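Long-range contacts in oxidase/hydroxylase (Streptomyces hygroscopicus subsp. hygroscopicus, PDB 4XC9), which probably acts as an iron(II)- and 2-oxoglutarate-dependent dioxygenase or hydroxylase of the phytanoyl-CoA dioxygenase family: residues 22-27 with 68-73; 33-38 with 57-62; 91-96 with 206-211; 152-157 with 187-192. One frame throughout, in Å; residues are numbered along the deposited sequence.

Interaction 1 (22-27 with 68-73); sequences GVFGSG and DDRLLA
R70 lays its long side chain against V23 and F24, in the loop that leads into helix 26-38. Its first two carbons do apolar work: CB and CG both lie 3.6 Å from CG1 of V23, a compact branched residue that the arginine slides past in the opposite direction. Bends at chi2 and chi3 then fold the chain, bringing NE near the carbonyl of V23, which lies at the edge of the guanidinium. The guanidinium itself passes F24, whose CE2 sits over one face, 3.6 Å from R70 CZ and offset toward the rim. Ring and guanidinium planes stand 58° apart, so this is a tilted meeting and not a parallel stack. At the tip, NH2 forms a salt bridge with the carboxylate of D68, while R70 NH1 comes obliquely to within 3.0 Å of F24 CD2 and forms a second salt bridge with E28.

D68 suits its place because it also caps helix 69-79. D68 OD1 uses its anti lone pair to accept from R70 N at 2.8 Å, with a fairly straight N-H...O angle of 164°. One aspartate thereby closes the helix start and steadies the arginine two residues on. On the buried side, L71 CD1 lies 3.4 Å from F24 CZ, at the edge of the ring and in its plane.

Backbone bonds from V23 and F24 to G195 fix the loop. F24 and L71 share L65 of helix 60-66 and V140 of strand 136-141, while L71 continues to F222 and Y224 on strand 217-226, so both helix starts rest on the large sheet.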
loop_
_atom_site.group_PDB
_atom_site.type_symbol
_atom_site.label_atom_id
_atom_site.label_comp_id
_atom_site.label_asym_id
_atom_site.label_seq_id
_atom_site.Cartn_x
_atom_site.Cartn_y
_atom_site.Cartn_z
ATOM N N GLY B 22 -12.310 -29.590 -12.063
ATOM C CA GLY B 22 -12.212 -30.524 -13.174
ATOM C C GLY B 22 -11.093 -30.283 -14.151
ATOM O O GLY B 22 -11.298 -30.351 -15.359
ATOM N N VAL B 23 -9.897 -30.032 -13.640
ATOM C CA VAL B 23 -8.782 -29.704 -14.509
ATOM C C VAL B 23 -8.223 -30.967 -15.147
ATOM O O VAL B 23 -7.872 -30.970 -16.326
ATOM C CB VAL B 23 -7.669 -28.970 -13.739
ATOM C CG1 VAL B 23 -6.504 -28.655 -14.650
ATOM C CG2 VAL B 23 -8.218 -27.713 -13.117
ATOM N N PHE B 24 -8.146 -32.036 -14.356
ATOM C CA PHE B 24 -7.623 -33.322 -14.813
ATOM C C PHE B 24 -8.724 -34.369 -14.808
ATOM O O PHE B 24 -9.373 -34.566 -13.791
ATOM C CB PHE B 24 -6.468 -33.787 -13.919
ATOM C CG PHE B 24 -5.368 -32.781 -13.780
ATOM C CD1 PHE B 24 -5.453 -31.757 -12.848
ATOM C CD2 PHE B 24 -4.244 -32.853 -14.585
ATOM C CE1 PHE B 24 -4.438 -30.835 -12.723
ATOM C CE2 PHE B 24 -3.222 -31.925 -14.468
ATOM C CZ PHE B 24 -3.321 -30.919 -13.534
ATOM N N GLY B 25 -8.947 -35.029 -15.942
ATOM C CA GLY B 25 -9.880 -36.145 -15.997
ATOM C C GLY B 25 -9.282 -37.359 -15.295
ATOM O O GLY B 25 -8.050 -37.531 -15.270
ATOM N N SER B 26 -10.129 -38.218 -14.734
ATOM C CA SER B 26 -9.617 -39.276 -13.855
ATOM C C SER B 26 -8.818 -40.356 -14.586
ATOM O O SER B 26 -8.424 -41.361 -13.983
ATOM C CB SER B 26 -10.750 -39.929 -13.063
ATOM O OG SER B 26 -10.240 -40.458 -11.846
ATOM N N GLY B 27 -8.561 -40.138 -15.871
ATOM C CA GLY B 27 -7.603 -40.949 -16.593
ATOM C C GLY B 27 -6.192 -40.571 -16.188
ATOM O O GLY B 27 -5.298 -41.416 -16.116
ATOM N N ASP B 68 3.047 -28.384 -16.366
ATOM C CA ASP B 68 1.804 -28.440 -17.135
ATOM C C ASP B 68 1.158 -27.057 -17.264
ATOM O O ASP B 68 1.079 -26.297 -16.294
ATOM C CB ASP B 68 0.812 -29.421 -16.481
ATOM C CG ASP B 68 -0.286 -29.887 -17.431
ATOM O OD1 ASP B 68 -1.098 -29.058 -17.890
ATOM O OD2 ASP B 68 -0.369 -31.103 -17.700
ATOM N N ASP B 69 0.677 -26.740 -18.460
ATOM C CA ASP B 69 0.088 -25.437 -18.696
ATOM C C ASP B 69 -1.211 -25.283 -17.915
ATOM O O ASP B 69 -1.656 -24.177 -17.656
ATOM C CB ASP B 69 -0.154 -25.215 -20.183
ATOM C CG ASP B 69 -0.355 -23.747 -20.525
ATOM O OD1 ASP B 69 0.662 -23.046 -20.748
ATOM O OD2 ASP B 69 -1.523 -23.294 -20.571
ATOM N N ARG B 70 -1.816 -26.391 -17.514
ATOM C CA ARG B 70 -3.016 -26.302 -16.690
ATOM C C ARG B 70 -2.693 -25.781 -15.296
ATOM O O ARG B 70 -3.569 -25.282 -14.589
ATOM C CB ARG B 70 -3.708 -27.650 -16.595
ATOM C CG ARG B 70 -4.725 -27.865 -17.680
ATOM C CD ARG B 70 -4.291 -28.980 -18.580
ATOM N NE ARG B 70 -4.854 -30.250 -18.142
ATOM C CZ ARG B 70 -4.148 -31.346 -17.895
ATOM N NH1 ARG B 70 -4.779 -32.442 -17.512
ATOM N NH2 ARG B 70 -2.824 -31.349 -18.031
ATOM N N LEU B 71 -1.427 -25.903 -14.913
ATOM C CA LEU B 71 -0.942 -25.362 -13.658
ATOM C C LEU B 71 -0.221 -24.043 -13.878
ATOM O O LEU B 71 -0.434 -23.086 -13.140
ATOM C CB LEU B 71 -0.004 -26.348 -12.971
ATOM C CG LEU B 71 -0.623 -27.329 -11.974
ATOM C CD1 LEU B 71 -1.860 -27.981 -12.553
ATOM C CD2 LEU B 71 0.406 -28.382 -11.553
ATOM N N LEU B 72 0.642 -23.984 -14.883
ATOM C CA LEU B 72 1.443 -22.780 -15.076
ATOM C C LEU B 72 0.581 -21.559 -15.457
ATOM O O LEU B 72 0.860 -20.447 -15.016
ATOM C CB LEU B 72 2.533 -23.011 -16.131
ATOM C CG LEU B 72 3.581 -24.084 -15.811
ATOM C CD1 LEU B 72 4.756 -24.017 -16.787
ATOM C CD2 LEU B 72 4.064 -23.980 -14.373
ATOM N N ALA B 73 -0.458 -21.769 -16.263
ATOM C CA ALA B 73 -1.257 -20.652 -16.756
ATOM C C ALA B 73 -1.931 -19.839 -15.627
ATOM O O ALA B 73 -1.787 -18.620 -15.603
ATOM C CB ALA B 73 -2.298 -21.143 -17.762
#

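Interaction 2 (33-38 with 57-62); sequences RSELER and AASPVF
E35 and L36, on helix 26-38, meet F62 and V61 in the first turn of helix 60-66, a helix-helix contact built around the N-cap residue S59. The tight part is apolar. F62 turns CE2 toward the pair, 3.5 Å from L36 CD1 and 3.6 Å from E35 CB, and the leucine and ring cross at about a right angle. CG of E35 packs against CB of V61 at 3.6 Å, so the glutamate serves as a hydrocarbon before it serves as an acid. Beyond this, L36 and F62 both touch L55, and they reach L218 and T220 respectively on strand 217-226.

Toward solvent the contact thins out. The extended R38 carries NH1 only to within 4.1 Å of A58 O, and its firm partner is E35 OE1 in its own helix, a salt bridge of 2.6 Å one turn back.

A serine suits the cap, since its hydroxyl can give and take at once. S59 OG accepts from F62 N at 3.2 Å. It also accepts weakly from V61 N, while it donates across the contact. The bend of E35 at chi2 (-47°) brings the acceptor round to it: E35 OE1 takes the S59 OG bond at 3.1 Å on its anti side, 25° out of the carboxylate plane.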
loop_
_atom_site.group_PDB
_atom_site.type_symbol
_atom_site.label_atom_id
_atom_site.label_comp_id
_atom_site.label_asym_id
_atom_site.label_seq_id
_atom_site.Cartn_x
_atom_site.Cartn_y
_atom_site.Cartn_z
ATOM N N ARG B 33 -1.963 -41.200 -9.067
ATOM C CA ARG B 33 -1.991 -42.075 -7.893
ATOM C C ARG B 33 -1.048 -43.276 -8.054
ATOM O O ARG B 33 -0.370 -43.679 -7.110
ATOM C CB ARG B 33 -3.410 -42.573 -7.627
ATOM C CG ARG B 33 -4.465 -41.509 -7.754
ATOM C CD ARG B 33 -5.838 -42.038 -7.419
ATOM N NE ARG B 33 -6.062 -42.082 -5.977
ATOM C CZ ARG B 33 -7.231 -42.378 -5.411
ATOM N NH1 ARG B 33 -8.288 -42.654 -6.169
ATOM N NH2 ARG B 33 -7.345 -42.398 -4.086
ATOM N N SER B 34 -1.019 -43.839 -9.259
ATOM C CA SER B 34 -0.166 -44.978 -9.555
ATOM C C SER B 34 1.291 -44.623 -9.344
ATOM O O SER B 34 2.066 -45.443 -8.863
ATOM C CB SER B 34 -0.388 -45.470 -10.988
ATOM O OG SER B 34 -1.732 -45.890 -11.176
ATOM N N GLU B 35 1.670 -43.397 -9.692
ATOM C CA GLU B 35 3.036 -42.963 -9.432
ATOM C C GLU B 35 3.255 -42.791 -7.934
ATOM O O GLU B 35 4.390 -42.794 -7.462
ATOM C CB GLU B 35 3.361 -41.665 -10.171
ATOM C CG GLU B 35 4.007 -41.867 -11.539
ATOM C CD GLU B 35 5.144 -42.878 -11.521
ATOM O OE1 GLU B 35 6.277 -42.515 -11.138
ATOM O OE2 GLU B 35 4.904 -44.045 -11.899
ATOM N N LEU B 36 2.167 -42.645 -7.184
ATOM C CA LEU B 36 2.262 -42.485 -5.738
ATOM C C LEU B 36 2.303 -43.845 -5.039
ATOM O O LEU B 36 3.101 -44.053 -4.128
ATOM C CB LEU B 36 1.095 -41.641 -5.212
ATOM C CG LEU B 36 1.409 -40.292 -4.558
ATOM C CD1 LEU B 36 2.515 -39.555 -5.300
ATOM C CD2 LEU B 36 0.141 -39.431 -4.479
ATOM N N GLU B 37 1.438 -44.763 -5.461
ATOM C CA GLU B 37 1.486 -46.135 -4.969
ATOM C C GLU B 37 2.869 -46.705 -5.274
ATOM O O GLU B 37 3.543 -47.245 -4.396
ATOM C CB GLU B 37 0.383 -46.995 -5.607
ATOM C CG GLU B 37 -1.037 -46.434 -5.442
ATOM C CD GLU B 37 -2.101 -47.230 -6.203
ATOM O OE1 GLU B 37 -1.951 -48.466 -6.334
ATOM O OE2 GLU B 37 -3.092 -46.618 -6.668
ATOM N N ARG B 38 3.299 -46.527 -6.518
ATOM C CA ARG B 38 4.605 -47.000 -6.977
ATOM C C ARG B 38 5.771 -46.464 -6.153
ATOM O O ARG B 38 6.801 -47.124 -6.027
ATOM C CB ARG B 38 4.803 -46.625 -8.444
ATOM C CG ARG B 38 6.207 -46.807 -8.961
ATOM C CD ARG B 38 6.310 -46.289 -10.371
ATOM N NE ARG B 38 7.691 -46.265 -10.826
ATOM C CZ ARG B 38 8.506 -45.229 -10.673
ATOM N NH1 ARG B 38 8.075 -44.120 -10.083
ATOM N NH2 ARG B 38 9.753 -45.305 -11.116
ATOM N N ALA B 57 11.529 -34.781 -8.970
ATOM C CA ALA B 57 12.804 -35.474 -9.115
ATOM C C ALA B 57 12.650 -36.998 -9.029
ATOM O O ALA B 57 13.515 -37.740 -9.489
ATOM C CB ALA B 57 13.793 -34.987 -8.065
ATOM N N ALA B 58 11.548 -37.467 -8.453
ATOM C CA ALA B 58 11.372 -38.897 -8.221
ATOM C C ALA B 58 10.385 -39.558 -9.178
ATOM O O ALA B 58 9.955 -40.687 -8.932
ATOM C CB ALA B 58 10.926 -39.137 -6.794
ATOM N N SER B 59 10.029 -38.865 -10.258
ATOM C CA SER B 59 9.043 -39.374 -11.211
ATOM C C SER B 59 8.978 -38.529 -12.465
ATOM O O SER B 59 8.935 -37.307 -12.394
ATOM C CB SER B 59 7.652 -39.429 -10.582
ATOM O OG SER B 59 6.651 -39.459 -11.588
ATOM N N PRO B 60 8.972 -39.179 -13.630
ATOM C CA PRO B 60 8.819 -38.386 -14.852
ATOM C C PRO B 60 7.383 -37.899 -15.027
ATOM O O PRO B 60 7.161 -36.903 -15.720
ATOM C CB PRO B 60 9.212 -39.370 -15.963
ATOM C CG PRO B 60 9.998 -40.449 -15.257
ATOM C CD PRO B 60 9.360 -40.568 -13.914
ATOM N N VAL B 61 6.427 -38.587 -14.406
ATOM C CA VAL B 61 5.026 -38.222 -14.545
ATOM C C VAL B 61 4.737 -36.938 -13.760
ATOM O O VAL B 61 3.847 -36.154 -14.118
ATOM C CB VAL B 61 4.102 -39.371 -14.079
ATOM C CG1 VAL B 61 2.655 -38.936 -14.049
ATOM C CG2 VAL B 61 4.262 -40.573 -14.998
ATOM N N PHE B 62 5.513 -36.697 -12.709
ATOM C CA PHE B 62 5.280 -35.520 -11.881
ATOM C C PHE B 62 6.171 -34.362 -12.297
ATOM O O PHE B 62 5.823 -33.194 -12.101
ATOM C CB PHE B 62 5.476 -35.859 -10.404
ATOM C CG PHE B 62 4.340 -36.636 -9.824
ATOM C CD1 PHE B 62 3.030 -36.293 -10.140
ATOM C CD2 PHE B 62 4.570 -37.727 -8.999
ATOM C CE1 PHE B 62 1.963 -37.001 -9.625
ATOM C CE2 PHE B 62 3.504 -38.448 -8.477
ATOM C CZ PHE B 62 2.197 -38.085 -8.793
#

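Interaction 3 (91-96 with 206-211); sequences LRRTKD and HGTRRK
Van der Waals packing is centred on R93 and T208, whose side chains come from opposite directions. The methyl CG2 of T208, anti to its backbone N, sits over the centre of the R93 guanidinium, 3.3 Å above its plane, and a beta-branched residue offers just such a small cover. K211 N lies at the edge of that plane. The lysine's own chain runs along the backbone of T94, with K211 CD 3.5 Å from T94 O, before bending at chi4 (56°) to give NZ to T213 OG1.

Hydrogen bonding joins the backbones further along, where D96 N donates to K211 O at 2.7 Å. D96 has a positive phi, which aspartate tolerates better than most residues.

Among charged groups, R210 NH1 comes no nearer than 4.1 Å to D96 O, and R210 makes its salt bridge with D181. R93 and K211 both touch R217, a residue that binds 2-oxoglutarate, so cationic side chains gather beside that anion's site. With a leucine in place of R93, the T208 methyl would probably lose the flat surface beneath it.

The contact bridges the two sheets of a jelly-roll, or double-stranded beta-helix, fold, and its strand 206-208 starts with H206, which completes the two-histidine, one-carboxylate iron site with H102 and E202.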
loop_
_atom_site.group_PDB
_atom_site.type_symbol
_atom_site.label_atom_id
_atom_site.label_comp_id
_atom_site.label_asym_id
_atom_site.label_seq_id
_atom_site.Cartn_x
_atom_site.Cartn_y
_atom_site.Cartn_z
ATOM N N LEU B 91 1.026 -35.894 -0.863
ATOM C CA LEU B 91 0.513 -36.089 0.488
ATOM C C LEU B 91 -0.494 -37.249 0.576
ATOM O O LEU B 91 -1.398 -37.379 -0.259
ATOM C CB LEU B 91 -0.149 -34.806 0.996
ATOM C CG LEU B 91 0.583 -33.916 2.002
ATOM C CD1 LEU B 91 -0.332 -32.786 2.441
ATOM C CD2 LEU B 91 1.069 -34.704 3.215
ATOM N N ARG B 92 -0.330 -38.091 1.591
ATOM C CA ARG B 92 -1.319 -39.113 1.897
ATOM C C ARG B 92 -1.893 -38.820 3.264
ATOM O O ARG B 92 -1.263 -39.098 4.272
ATOM C CB ARG B 92 -0.708 -40.517 1.859
ATOM C CG ARG B 92 -1.700 -41.654 2.143
ATOM C CD ARG B 92 -1.034 -43.033 2.049
ATOM N NE ARG B 92 -0.471 -43.300 0.725
ATOM C CZ ARG B 92 -1.104 -43.948 -0.257
ATOM N NH1 ARG B 92 -2.341 -44.415 -0.076
ATOM N NH2 ARG B 92 -0.496 -44.133 -1.429
ATOM N N ARG B 93 -3.077 -38.234 3.303
ATOM C CA ARG B 93 -3.707 -37.936 4.577
ATOM C C ARG B 93 -4.618 -39.074 4.994
ATOM O O ARG B 93 -5.586 -39.382 4.312
ATOM C CB ARG B 93 -4.495 -36.629 4.500
ATOM C CG ARG B 93 -3.647 -35.411 4.184
ATOM C CD ARG B 93 -4.343 -34.129 4.578
ATOM N NE ARG B 93 -4.812 -34.160 5.961
ATOM C CZ ARG B 93 -6.083 -34.336 6.321
ATOM N NH1 ARG B 93 -7.022 -34.492 5.395
ATOM N NH2 ARG B 93 -6.424 -34.336 7.606
ATOM N N THR B 94 -4.311 -39.707 6.117
ATOM C CA THR B 94 -5.153 -40.789 6.583
ATOM C C THR B 94 -5.933 -40.377 7.814
ATOM O O THR B 94 -5.828 -39.241 8.280
ATOM C CB THR B 94 -4.339 -42.046 6.908
ATOM O OG1 THR B 94 -5.238 -43.145 7.123
ATOM C CG2 THR B 94 -3.496 -41.826 8.158
ATOM N N LYS B 95 -6.707 -41.315 8.345
ATOM C CA LYS B 95 -7.541 -41.048 9.499
ATOM C C LYS B 95 -6.726 -40.534 10.685
ATOM O O LYS B 95 -5.627 -41.031 10.962
ATOM C CB LYS B 95 -8.312 -42.304 9.881
ATOM C CG LYS B 95 -9.274 -42.105 11.027
ATOM C CD LYS B 95 -9.985 -43.394 11.334
ATOM C CE LYS B 95 -10.321 -43.486 12.806
ATOM N NZ LYS B 95 -10.692 -44.876 13.181
ATOM N N ASP B 96 -7.276 -39.505 11.333
ATOM C CA ASP B 96 -6.736 -38.851 12.534
ATOM C C ASP B 96 -5.653 -37.820 12.226
ATOM O O ASP B 96 -5.213 -37.102 13.124
ATOM C CB ASP B 96 -6.211 -39.888 13.532
ATOM C CG ASP B 96 -7.318 -40.789 14.069
ATOM O OD1 ASP B 96 -8.383 -40.255 14.458
ATOM O OD2 ASP B 96 -7.137 -42.026 14.089
ATOM N N HIS B 206 -4.031 -20.877 6.793
ATOM C CA HIS B 206 -4.840 -22.041 6.456
ATOM C C HIS B 206 -4.315 -23.297 7.124
ATOM O O HIS B 206 -3.224 -23.307 7.698
ATOM C CB HIS B 206 -4.852 -22.252 4.941
ATOM C CG HIS B 206 -3.499 -22.540 4.379
ATOM N ND1 HIS B 206 -2.565 -21.550 4.149
ATOM C CD2 HIS B 206 -2.895 -23.708 4.052
ATOM C CE1 HIS B 206 -1.456 -22.095 3.677
ATOM N NE2 HIS B 206 -1.631 -23.404 3.608
ATOM N N GLY B 207 -5.086 -24.372 7.021
ATOM C CA GLY B 207 -4.702 -25.629 7.620
ATOM C C GLY B 207 -5.626 -26.719 7.140
ATOM O O GLY B 207 -6.162 -26.643 6.037
ATOM N N THR B 208 -5.818 -27.731 7.975
ATOM C CA THR B 208 -6.628 -28.882 7.593
ATOM C C THR B 208 -7.365 -29.453 8.796
ATOM O O THR B 208 -6.758 -29.735 9.829
ATOM C CB THR B 208 -5.765 -29.995 6.960
ATOM O OG1 THR B 208 -5.033 -29.473 5.835
ATOM C CG2 THR B 208 -6.637 -31.108 6.503
ATOM N N ARG B 209 -8.678 -29.604 8.666
ATOM C CA ARG B 209 -9.476 -30.229 9.718
ATOM C C ARG B 209 -8.989 -31.631 10.079
ATOM O O ARG B 209 -8.343 -32.315 9.283
ATOM C CB ARG B 209 -10.937 -30.320 9.301
ATOM C CG ARG B 209 -11.545 -29.022 9.000
ATOM C CD ARG B 209 -11.921 -28.271 10.247
ATOM N NE ARG B 209 -12.804 -27.185 9.862
ATOM C CZ ARG B 209 -13.316 -26.295 10.694
ATOM N NH1 ARG B 209 -13.037 -26.357 11.992
ATOM N NH2 ARG B 209 -14.109 -25.346 10.214
ATOM N N ARG B 210 -9.336 -32.058 11.285
ATOM C CA ARG B 210 -8.973 -33.379 11.757
ATOM C C ARG B 210 -9.830 -34.437 11.051
ATOM O O ARG B 210 -11.034 -34.505 11.254
ATOM C CB ARG B 210 -9.142 -33.441 13.272
ATOM C CG ARG B 210 -8.400 -34.584 13.943
ATOM C CD ARG B 210 -8.523 -34.440 15.447
ATOM N NE ARG B 210 -7.821 -33.255 15.915
ATOM C CZ ARG B 210 -6.524 -33.240 16.198
ATOM N NH1 ARG B 210 -5.813 -34.357 16.072
ATOM N NH2 ARG B 210 -5.942 -32.122 16.615
ATOM N N LYS B 211 -9.209 -35.237 10.196
ATOM C CA LYS B 211 -9.929 -36.287 9.474
ATOM C C LYS B 211 -10.399 -37.398 10.407
ATOM O O LYS B 211 -9.589 -38.050 11.066
ATOM C CB LYS B 211 -9.046 -36.872 8.378
ATOM C CG LYS B 211 -9.681 -37.966 7.564
ATOM C CD LYS B 211 -8.725 -38.382 6.461
ATOM C CE LYS B 211 -9.113 -39.715 5.861
ATOM N NZ LYS B 211 -10.512 -39.736 5.348
#

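Interaction 4 (152-157 with 187-192); sequences SFCYVQ and LSDVFV
Strands 153-156 and 187-190 form an antiparallel pair at one margin of the smaller, four-stranded sheet of the double-stranded beta-helix. Y155 and S188 form a regular hydrogen-bonded pair: Y155 N donates to S188 O, and S188 N to Y155 O, each at 2.8 Å. V190 N adds a bond to F153 O at 2.9 Å.

On one face lie F153, Y155, S188 and V190. Y155 holds CG in the crowded position between its backbone N and carbonyl carbon (chi1 65°), which swings the ring across to the partner strand. S188 CB then sits over the ring face in a CH-pi contact, 3.9 Å from its centroid, while V190 CG2 touches Y155 CE1 at 3.4 Å. The same methyl lies at the edge of the F153 ring, in its plane, so one valine methyl touches both aromatics. Were Y155 a serine, S188 CB and V190 CG2 would probably lose their aromatic partner, and a gap would be likely to open on that face beside S188 and V190.

The other face carries C154, V156, L187 and D189, where L187 CD1 packs on V156 CG2. Polar side chains close both ends: S152 OG donates to D189 OD1 at 2.7 Å from above the carboxylate plane, and S188 OG donates to Q157 OE1 at 2.6 Å. D189 OD2 also pairs with R209, and Q157 meets Q157 of a neighbouring subunit.

F153 reaches inward to the iron ligand H206 and to Y141, which binds 2-oxoglutarate; such a lining between two sheets is characteristic of the cupin-type active-site barrel.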
loop_
_atom_site.group_PDB
_atom_site.type_symbol
_atom_site.label_atom_id
_atom_site.label_comp_id
_atom_site.label_asym_id
_atom_site.label_seq_id
_atom_site.Cartn_x
_atom_site.Cartn_y
_atom_site.Cartn_z
ATOM N N SER B 152 -10.961 -31.533 5.517
ATOM C CA SER B 152 -10.989 -30.507 4.465
ATOM C C SER B 152 -10.044 -29.330 4.722
ATOM O O SER B 152 -9.861 -28.900 5.868
ATOM C CB SER B 152 -12.424 -29.979 4.262
ATOM O OG SER B 152 -12.951 -29.344 5.422
ATOM N N PHE B 153 -9.426 -28.844 3.644
ATOM C CA PHE B 153 -8.768 -27.537 3.630
ATOM C C PHE B 153 -9.645 -26.518 4.359
ATOM O O PHE B 153 -10.844 -26.439 4.111
ATOM C CB PHE B 153 -8.508 -27.086 2.181
ATOM C CG PHE B 153 -7.770 -25.759 2.051
ATOM C CD1 PHE B 153 -6.395 -25.702 2.137
ATOM C CD2 PHE B 153 -8.454 -24.590 1.802
ATOM C CE1 PHE B 153 -5.724 -24.494 2.002
ATOM C CE2 PHE B 153 -7.778 -23.377 1.657
ATOM C CZ PHE B 153 -6.429 -23.331 1.765
ATOM N N CYS B 154 -9.065 -25.769 5.285
ATOM C CA CYS B 154 -9.804 -24.698 5.931
ATOM C C CYS B 154 -8.898 -23.479 6.091
ATOM O O CYS B 154 -7.669 -23.603 6.094
ATOM C CB CYS B 154 -10.378 -25.151 7.279
ATOM S SG CYS B 154 -9.154 -25.672 8.492
ATOM N N TYR B 155 -9.510 -22.303 6.201
ATOM C CA TYR B 155 -8.763 -21.048 6.131
ATOM C C TYR B 155 -9.435 -19.959 6.930
ATOM O O TYR B 155 -10.642 -19.988 7.147
ATOM C CB TYR B 155 -8.603 -20.591 4.677
ATOM C CG TYR B 155 -9.927 -20.254 4.031
ATOM C CD1 TYR B 155 -10.744 -21.253 3.508
ATOM C CD2 TYR B 155 -10.363 -18.940 3.943
ATOM C CE1 TYR B 155 -11.956 -20.949 2.926
ATOM C CE2 TYR B 155 -11.577 -18.624 3.358
ATOM C CZ TYR B 155 -12.368 -19.628 2.860
ATOM O OH TYR B 155 -13.574 -19.314 2.293
ATOM N N VAL B 156 -8.644 -18.990 7.366
ATOM C CA VAL B 156 -9.178 -17.811 8.038
ATOM C C VAL B 156 -9.446 -16.722 6.999
ATOM O O VAL B 156 -8.519 -16.222 6.340
ATOM C CB VAL B 156 -8.208 -17.297 9.123
ATOM C CG1 VAL B 156 -8.651 -15.906 9.657
ATOM C CG2 VAL B 156 -8.086 -18.337 10.237
ATOM N N GLN B 157 -10.720 -16.374 6.856
ATOM C CA GLN B 157 -11.173 -15.435 5.839
ATOM C C GLN B 157 -10.402 -14.133 5.877
ATOM O O GLN B 157 -10.305 -13.497 6.929
ATOM C CB GLN B 157 -12.673 -15.166 5.994
ATOM C CG GLN B 157 -13.537 -16.312 5.446
ATOM C CD GLN B 157 -15.019 -16.139 5.728
ATOM O OE1 GLN B 157 -15.634 -16.958 6.422
ATOM N NE2 GLN B 157 -15.605 -15.082 5.176
ATOM N N LEU B 187 -13.307 -18.665 10.310
ATOM C CA LEU B 187 -12.703 -19.890 9.791
ATOM C C LEU B 187 -13.674 -20.640 8.874
ATOM O O LEU B 187 -14.816 -20.878 9.249
ATOM C CB LEU B 187 -12.268 -20.794 10.943
ATOM C CG LEU B 187 -11.626 -22.081 10.459
ATOM C CD1 LEU B 187 -10.251 -21.744 9.939
ATOM C CD2 LEU B 187 -11.576 -23.115 11.563
ATOM N N SER B 188 -13.217 -21.008 7.681
ATOM C CA SER B 188 -14.091 -21.556 6.650
ATOM C C SER B 188 -13.469 -22.775 5.983
ATOM O O SER B 188 -12.254 -22.867 5.870
ATOM C CB SER B 188 -14.409 -20.497 5.587
ATOM O OG SER B 188 -15.372 -19.559 6.049
ATOM N N ASP B 189 -14.307 -23.694 5.518
ATOM C CA ASP B 189 -13.826 -24.897 4.855
ATOM C C ASP B 189 -13.982 -24.803 3.336
ATOM O O ASP B 189 -14.726 -23.968 2.833
ATOM C CB ASP B 189 -14.564 -26.129 5.389
ATOM C CG ASP B 189 -14.173 -26.471 6.825
ATOM O OD1 ASP B 189 -13.119 -27.123 7.010
ATOM O OD2 ASP B 189 -14.913 -26.105 7.768
ATOM N N VAL B 190 -13.260 -25.653 2.619
ATOM C CA VAL B 190 -13.309 -25.708 1.157
ATOM C C VAL B 190 -13.407 -27.153 0.668
ATOM O O VAL B 190 -12.480 -27.950 0.881
ATOM C CB VAL B 190 -12.053 -25.080 0.503
ATOM C CG1 VAL B 190 -12.142 -25.172 -1.003
ATOM C CG2 VAL B 190 -11.897 -23.660 0.905
ATOM N N PHE B 191 -14.508 -27.487 -0.004
ATOM C CA PHE B 191 -14.710 -28.849 -0.479
ATOM C C PHE B 191 -14.282 -28.972 -1.925
ATOM O O PHE B 191 -14.503 -28.058 -2.708
ATOM C CB PHE B 191 -16.168 -29.267 -0.307
ATOM C CG PHE B 191 -16.671 -29.102 1.082
ATOM C CD1 PHE B 191 -15.845 -29.365 2.163
ATOM C CD2 PHE B 191 -17.964 -28.664 1.321
ATOM C CE1 PHE B 191 -16.297 -29.197 3.465
ATOM C CE2 PHE B 191 -18.424 -28.498 2.617
ATOM C CZ PHE B 191 -17.583 -28.764 3.695
ATOM N N VAL B 192 -13.655 -30.095 -2.278
ATOM C CA VAL B 192 -13.113 -30.279 -3.628
ATOM C C VAL B 192 -13.388 -31.673 -4.189
ATOM O O VAL B 192 -13.724 -32.598 -3.451
ATOM C CB VAL B 192 -11.578 -30.048 -3.678
ATOM C CG1 VAL B 192 -11.204 -28.766 -2.986
ATOM C CG2 VAL B 192 -10.846 -31.217 -3.045
#

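How the interactions relate
Interactions 1 and 2 share helix 26-38 and stand on one flank of the chain, their nearest atoms about 6 Å apart; each combines a capped helix start with an aromatic ring and a solvent-side ion pair. Interactions 3 and 4 lie nearer the chain's centre and touch each other, since strands 206-208 and 153-156 are neighbours in the small sheet, where G207 N probably bonds to C154 O. Chemistry follows place. The helical pair relies mainly on side chains, with no backbone-to-backbone bond across either contact, whereas interaction 4 adds strand pairing through the backbone to side-chain packing on both faces, and interaction 3 mixes a single backbone bond with cationic chains beside the 2-oxoglutarate site. All four are only partly buried.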